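Long-range contacts in nitroalkane oxidase (Podospora anserina, PDB 3MKH), which oxidises nitroalkanes to aldehydes or ketones with its FAD cofactor, consuming oxygen and releasing nitrite and hydrogen peroxide: residues Ala287-Ala292 with Pro384-Leu388; Ala175-Gly181 with Phe224-His229. All blocks are in the same frame, centred on the assembly; numbering follows the deposited sequence.

Contact 1. Residues Ala287-Ala292 with Pro384-Leu388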
loop_
_atom_site.group_PDB
_atom_site.type_symbol
_atom_site.label_atom_id
_atom_site.label_comp_id
_atom_site.label_asym_id
_atom_site.label_seq_id
_atom_site.Cartn_x
_atom_site.Cartn_y
_atom_site.Cartn_z
ATOM N N ALA A 287 8.887 -12.350 15.504
ATOM C CA ALA A 287 7.960 -12.828 16.537
ATOM C C ALA A 287 6.530 -12.971 15.999
ATOM O O ALA A 287 5.842 -13.928 16.318
ATOM C CB ALA A 287 7.971 -11.908 17.777
ATOM N N ALA A 288 6.085 -12.006 15.201
ATOM C CA ALA A 288 4.729 -12.055 14.663
ATOM C C ALA A 288 4.588 -13.228 13.695
ATOM O O ALA A 288 3.611 -13.988 13.750
ATOM C CB ALA A 288 4.377 -10.733 13.974
ATOM N N PHE A 289 5.574 -13.383 12.814
ATOM C CA PHE A 289 5.569 -14.508 11.882
ATOM C C PHE A 289 5.554 -15.842 12.635
ATOM O O PHE A 289 4.752 -16.723 12.333
ATOM C CB PHE A 289 6.779 -14.456 10.949
ATOM C CG PHE A 289 6.861 -15.632 10.022
ATOM C CD1 PHE A 289 6.228 -15.603 8.784
ATOM C CD2 PHE A 289 7.539 -16.779 10.398
ATOM C CE1 PHE A 289 6.289 -16.702 7.925
ATOM C CE2 PHE A 289 7.606 -17.876 9.557
ATOM C CZ PHE A 289 6.977 -17.837 8.312
ATOM N N ASP A 290 6.444 -15.992 13.611
ATOM C CA ASP A 290 6.520 -17.227 14.393
ATOM C C ASP A 290 5.225 -17.562 15.117
ATOM O O ASP A 290 4.809 -18.722 15.140
ATOM C CB ASP A 290 7.646 -17.149 15.420
ATOM C CG ASP A 290 9.039 -17.292 14.790
ATOM O OD1 ASP A 290 9.150 -17.592 13.582
ATOM O OD2 ASP A 290 10.026 -17.103 15.522
ATOM N N ALA A 291 4.606 -16.559 15.736
ATOM C CA ALA A 291 3.366 -16.791 16.477
ATOM C C ALA A 291 2.201 -17.184 15.552
ATOM O O ALA A 291 1.391 -18.048 15.889
ATOM C CB ALA A 291 3.010 -15.568 17.321
ATOM N N ALA A 292 2.127 -16.560 14.385
ATOM C CA ALA A 292 1.092 -16.901 13.399
ATOM C C ALA A 292 1.304 -18.296 12.799
ATOM O O ALA A 292 0.346 -19.061 12.614
ATOM C CB ALA A 292 1.030 -15.841 12.290
ATOM N N PRO A 384 -0.486 -13.208 21.726
ATOM C CA PRO A 384 0.521 -12.134 21.689
ATOM C C PRO A 384 0.317 -11.049 20.631
ATOM O O PRO A 384 1.072 -10.082 20.659
ATOM C CB PRO A 384 1.808 -12.888 21.362
ATOM C CG PRO A 384 1.341 -14.025 20.490
ATOM C CD PRO A 384 0.021 -14.456 21.122
ATOM N N PHE A 385 -0.660 -11.198 19.735
ATOM C CA PHE A 385 -0.736 -10.353 18.541
ATOM C C PHE A 385 -1.047 -8.889 18.826
ATOM O O PHE A 385 -0.487 -8.006 18.182
ATOM C CB PHE A 385 -1.705 -10.959 17.516
ATOM C CG PHE A 385 -1.365 -12.387 17.170
ATOM C CD1 PHE A 385 -0.318 -12.666 16.310
ATOM C CD2 PHE A 385 -2.050 -13.439 17.748
ATOM C CE1 PHE A 385 0.025 -13.980 16.007
ATOM C CE2 PHE A 385 -1.707 -14.757 17.465
ATOM C CZ PHE A 385 -0.671 -15.021 16.578
ATOM N N SER A 386 -1.918 -8.625 19.794
ATOM C CA SER A 386 -2.235 -7.242 20.134
ATOM C C SER A 386 -1.005 -6.521 20.703
ATOM O O SER A 386 -0.692 -5.400 20.305
ATOM C CB SER A 386 -3.401 -7.182 21.126
ATOM O OG SER A 386 -3.673 -5.853 21.509
ATOM N N ASP A 387 -0.312 -7.172 21.629
ATOM C CA ASP A 387 0.883 -6.583 22.222
ATOM C C ASP A 387 1.955 -6.346 21.166
ATOM O O ASP A 387 2.679 -5.349 21.235
ATOM C CB ASP A 387 1.447 -7.476 23.322
ATOM C CG ASP A 387 0.644 -7.399 24.610
ATOM O OD1 ASP A 387 -0.240 -6.512 24.723
ATOM O OD2 ASP A 387 0.916 -8.226 25.508
ATOM N N LEU A 388 2.080 -7.264 20.204
ATOM C CA LEU A 388 3.053 -7.067 19.115
ATOM C C LEU A 388 2.751 -5.789 18.331
ATOM O O LEU A 388 3.631 -4.965 18.122
ATOM C CB LEU A 388 3.106 -8.277 18.173
ATOM C CG LEU A 388 3.918 -9.440 18.750
ATOM C CD1 LEU A 388 3.547 -10.736 18.057
ATOM C CD2 LEU A 388 5.400 -9.133 18.584
#
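Ala287 to Ala292 form one and a half turns inside the long helix 262-298, and the four alanines among them receive Pro384, Phe385 and Leu388 near the start of the short helix 385-392. Ala287 points its methyl toward that helix and meets the tip of Leu388, CB to CD2 at 3.9 Å. One residue on, Ala288 lies against the other methyl of the same leucine, with its CA 3.8 Å from Leu388 CD1. The next two side chains serve other interfaces: Phe289 leaves the helix away from the contact, and its ring packs on helix 311-340 and meets Trp422 of a second subunit, while Asp290 OD1 accepts a hydrogen bond from NE1 of that tryptophan. Ala291 brings the contact back. Its CB touches both Pro384 CG at 3.9 Å and Phe385 CE1 at 3.6 Å. The edge of the Phe385 ring then meets the helix backbone, with CE1 3.7 Å from Ala292 N, an amide already bonded to Ala288 O within its own helix. Phe385 also packs on Val370 and FAD-binding Val374 of helix 345-374. It thus ties its own helix to helices 262-298 and 345-374 of the C-terminal acyl-CoA dehydrogenase domain. With methyl groups on one side and proline, phenylalanine and leucine on the other, the contact is apolar and depends on close fit, the alanines letting the larger side chains approach the helix backbone.

Contact 2. Residues Ala175-Gly181 with Phe224-His229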
loop_
_atom_site.group_PDB
_atom_site.type_symbol
_atom_site.label_atom_id
_atom_site.label_comp_id
_atom_site.label_asym_id
_atom_site.label_seq_id
_atom_site.Cartn_x
_atom_site.Cartn_y
_atom_site.Cartn_z
ATOM N N ALA A 175 14.660 9.441 34.813
ATOM C CA ALA A 175 14.260 9.667 36.202
ATOM C C ALA A 175 14.846 8.652 37.198
ATOM O O ALA A 175 14.715 8.822 38.410
ATOM C CB ALA A 175 12.724 9.729 36.309
ATOM N N GLY A 176 15.505 7.603 36.698
ATOM C CA GLY A 176 16.133 6.618 37.574
ATOM C C GLY A 176 15.142 5.657 38.211
ATOM O O GLY A 176 13.933 5.793 38.021
ATOM N N TRP A 177 15.645 4.689 38.976
ATOM C CA TRP A 177 14.785 3.672 39.576
ATOM C C TRP A 177 13.808 4.246 40.602
ATOM O O TRP A 177 12.701 3.723 40.771
ATOM C CB TRP A 177 15.619 2.576 40.237
ATOM C CG TRP A 177 16.477 1.822 39.281
ATOM C CD1 TRP A 177 17.846 1.814 39.241
ATOM C CD2 TRP A 177 16.038 0.958 38.223
ATOM N NE1 TRP A 177 18.284 0.996 38.229
ATOM C CE2 TRP A 177 17.198 0.463 37.584
ATOM C CE3 TRP A 177 14.778 0.552 37.758
ATOM C CZ2 TRP A 177 17.139 -0.408 36.499
ATOM C CZ3 TRP A 177 14.719 -0.321 36.669
ATOM C CH2 TRP A 177 15.897 -0.798 36.060
ATOM N N ASP A 178 14.224 5.317 41.277
ATOM C CA ASP A 178 13.438 5.889 42.368
ATOM C C ASP A 178 12.802 7.223 41.957
ATOM O O ASP A 178 12.237 7.938 42.788
ATOM C CB ASP A 178 14.281 6.030 43.644
ATOM C CG ASP A 178 15.375 7.079 43.526
ATOM O OD1 ASP A 178 15.539 7.686 42.439
ATOM O OD2 ASP A 178 16.084 7.289 44.537
ATOM N N PHE A 179 12.924 7.557 40.671
ATOM C CA PHE A 179 12.289 8.740 40.113
ATOM C C PHE A 179 12.886 10.061 40.596
ATOM O O PHE A 179 12.286 11.114 40.433
ATOM C CB PHE A 179 10.774 8.683 40.357
ATOM C CG PHE A 179 10.135 7.461 39.764
ATOM C CD1 PHE A 179 10.438 7.083 38.464
ATOM C CD2 PHE A 179 9.258 6.685 40.497
ATOM C CE1 PHE A 179 9.870 5.949 37.912
ATOM C CE2 PHE A 179 8.680 5.552 39.945
ATOM C CZ PHE A 179 8.995 5.190 38.647
ATOM N N LYS A 180 14.081 10.017 41.159
ATOM C CA LYS A 180 14.729 11.251 41.578
ATOM C C LYS A 180 15.970 11.559 40.738
ATOM O O LYS A 180 16.809 12.372 41.126
ATOM C CB LYS A 180 15.062 11.199 43.075
ATOM C CG LYS A 180 13.818 11.184 43.966
ATOM C CD LYS A 180 14.211 11.239 45.443
ATOM C CE LYS A 180 13.000 11.057 46.352
ATOM N NZ LYS A 180 11.857 11.940 45.962
ATOM N N GLY A 181 16.083 10.891 39.590
ATOM C CA GLY A 181 17.157 11.161 38.648
ATOM C C GLY A 181 18.080 9.980 38.426
ATOM O O GLY A 181 18.534 9.322 39.369
ATOM N N PHE A 224 15.212 18.351 40.535
ATOM C CA PHE A 224 14.660 17.395 39.571
ATOM C C PHE A 224 13.278 16.968 40.035
ATOM O O PHE A 224 13.082 16.656 41.211
ATOM C CB PHE A 224 15.571 16.170 39.412
ATOM C CG PHE A 224 15.082 15.173 38.377
ATOM C CD1 PHE A 224 14.319 14.082 38.754
ATOM C CD2 PHE A 224 15.388 15.338 37.031
ATOM C CE1 PHE A 224 13.853 13.157 37.799
ATOM C CE2 PHE A 224 14.942 14.419 36.072
ATOM C CZ PHE A 224 14.168 13.329 36.465
ATOM N N GLU A 225 12.317 16.947 39.120
ATOM C CA GLU A 225 10.966 16.515 39.481
ATOM C C GLU A 225 10.295 15.770 38.342
ATOM O O GLU A 225 10.359 16.201 37.192
ATOM C CB GLU A 225 10.100 17.714 39.890
ATOM C CG GLU A 225 8.745 17.313 40.518
ATOM C CD GLU A 225 7.805 18.496 40.734
ATOM O OE1 GLU A 225 8.285 19.652 40.704
ATOM O OE2 GLU A 225 6.583 18.273 40.925
ATOM N N VAL A 226 9.676 14.639 38.657
ATOM C CA VAL A 226 8.787 13.979 37.715
ATOM C C VAL A 226 7.429 14.683 37.754
ATOM O O VAL A 226 6.779 14.741 38.795
ATOM C CB VAL A 226 8.629 12.486 38.033
ATOM C CG1 VAL A 226 7.552 11.853 37.134
ATOM C CG2 VAL A 226 9.981 11.771 37.871
ATOM N N LEU A 227 7.013 15.240 36.621
ATOM C CA LEU A 227 5.740 15.948 36.550
ATOM C C LEU A 227 4.598 14.982 36.251
ATOM O O LEU A 227 3.527 15.099 36.831
ATOM C CB LEU A 227 5.777 17.045 35.484
ATOM C CG LEU A 227 6.820 18.158 35.681
ATOM C CD1 LEU A 227 6.707 19.177 34.560
ATOM C CD2 LEU A 227 6.626 18.826 37.046
ATOM N N ARG A 228 4.823 14.053 35.319
ATOM C CA ARG A 228 3.788 13.088 34.963
ATOM C C ARG A 228 4.402 11.831 34.402
ATOM O O ARG A 228 5.260 11.894 33.503
ATOM C CB ARG A 228 2.794 13.681 33.949
ATOM C CG ARG A 228 1.778 12.668 33.437
ATOM C CD ARG A 228 0.699 13.314 32.566
ATOM N NE ARG A 228 1.185 13.748 31.254
ATOM C CZ ARG A 228 1.040 13.047 30.129
ATOM N NH1 ARG A 228 0.442 11.865 30.150
ATOM N NH2 ARG A 228 1.501 13.526 28.980
ATOM N N HIS A 229 3.981 10.690 34.946
ATOM C CA HIS A 229 4.319 9.399 34.359
ATOM C C HIS A 229 3.401 9.192 33.162
ATOM O O HIS A 229 2.186 9.378 33.268
ATOM C CB HIS A 229 4.119 8.255 35.365
ATOM C CG HIS A 229 5.072 8.288 36.523
ATOM N ND1 HIS A 229 6.380 7.858 36.426
ATOM C CD2 HIS A 229 4.902 8.686 37.809
ATOM C CE1 HIS A 229 6.977 8.001 37.597
ATOM N NE2 HIS A 229 6.102 8.509 38.454
HETATM O O HOH W 1 10.688 12.984 41.119
#
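A loop-on-strand contact at the margin of the beta domain sets Ala175-Gly181, between strands 161-168 and 184-191, against strand 224-228 and His229. The loop is folded by a type I turn from Gly176 to Phe179, by the hydrogen bond from Gly181 N to Ala175 O (2.7 Å) and by an Asx turn in which Asp178 OD1 accepts from Lys180 N (3.0 Å). Phe224 points its CA-CB bond toward the loop; Gly181 CA lies over its ring face in a CH-pi contact, 4.2 Å from the centroid, while Ala175 CB comes within 3.9 Å of Phe224 CZ. Val226 follows, its CG2 3.8 Å from Ala175 CB and 4.0 Å from Phe179 CB. His229 directs its edge at the face of Phe179, a T-shaped pair with centroids 4.5 Å apart and planes at 68°. Strand 224-228 pairs with strand 242-251, with a classic bulge of Leu227 and Arg228 opposite His242; Arg228 also salt-bridges Asp380 of a third subunit. The loop and strand meet without a direct hydrogen bond: one water donates to Phe179 O (2.6 Å) and accepts from Val226 N (3.1 Å), so one bridged polar link supplements aromatic and apolar packing.

In the fold
The contacts come in series along the chain: contact 2 closes before contact 1 opens. Their centres are about 33 Å apart and their nearest atoms about 18 Å, so they do not touch. Contact 2 belongs to the central beta domain, whose strands include FAD-binding Leu132 and Val133; contact 1 belongs to the C-terminal helical domain, joining helices 262-298 and 385-392. They sample two of the three domains of the acyl-CoA dehydrogenase fold. Neither touches the flavin, though both lie near residues that bind it. Asp290, on a segment of contact 1, bonds to Trp422 of a second subunit, and Arg228, on one of contact 2, to Asp380 of a third, so both also carry tetramer interfaces.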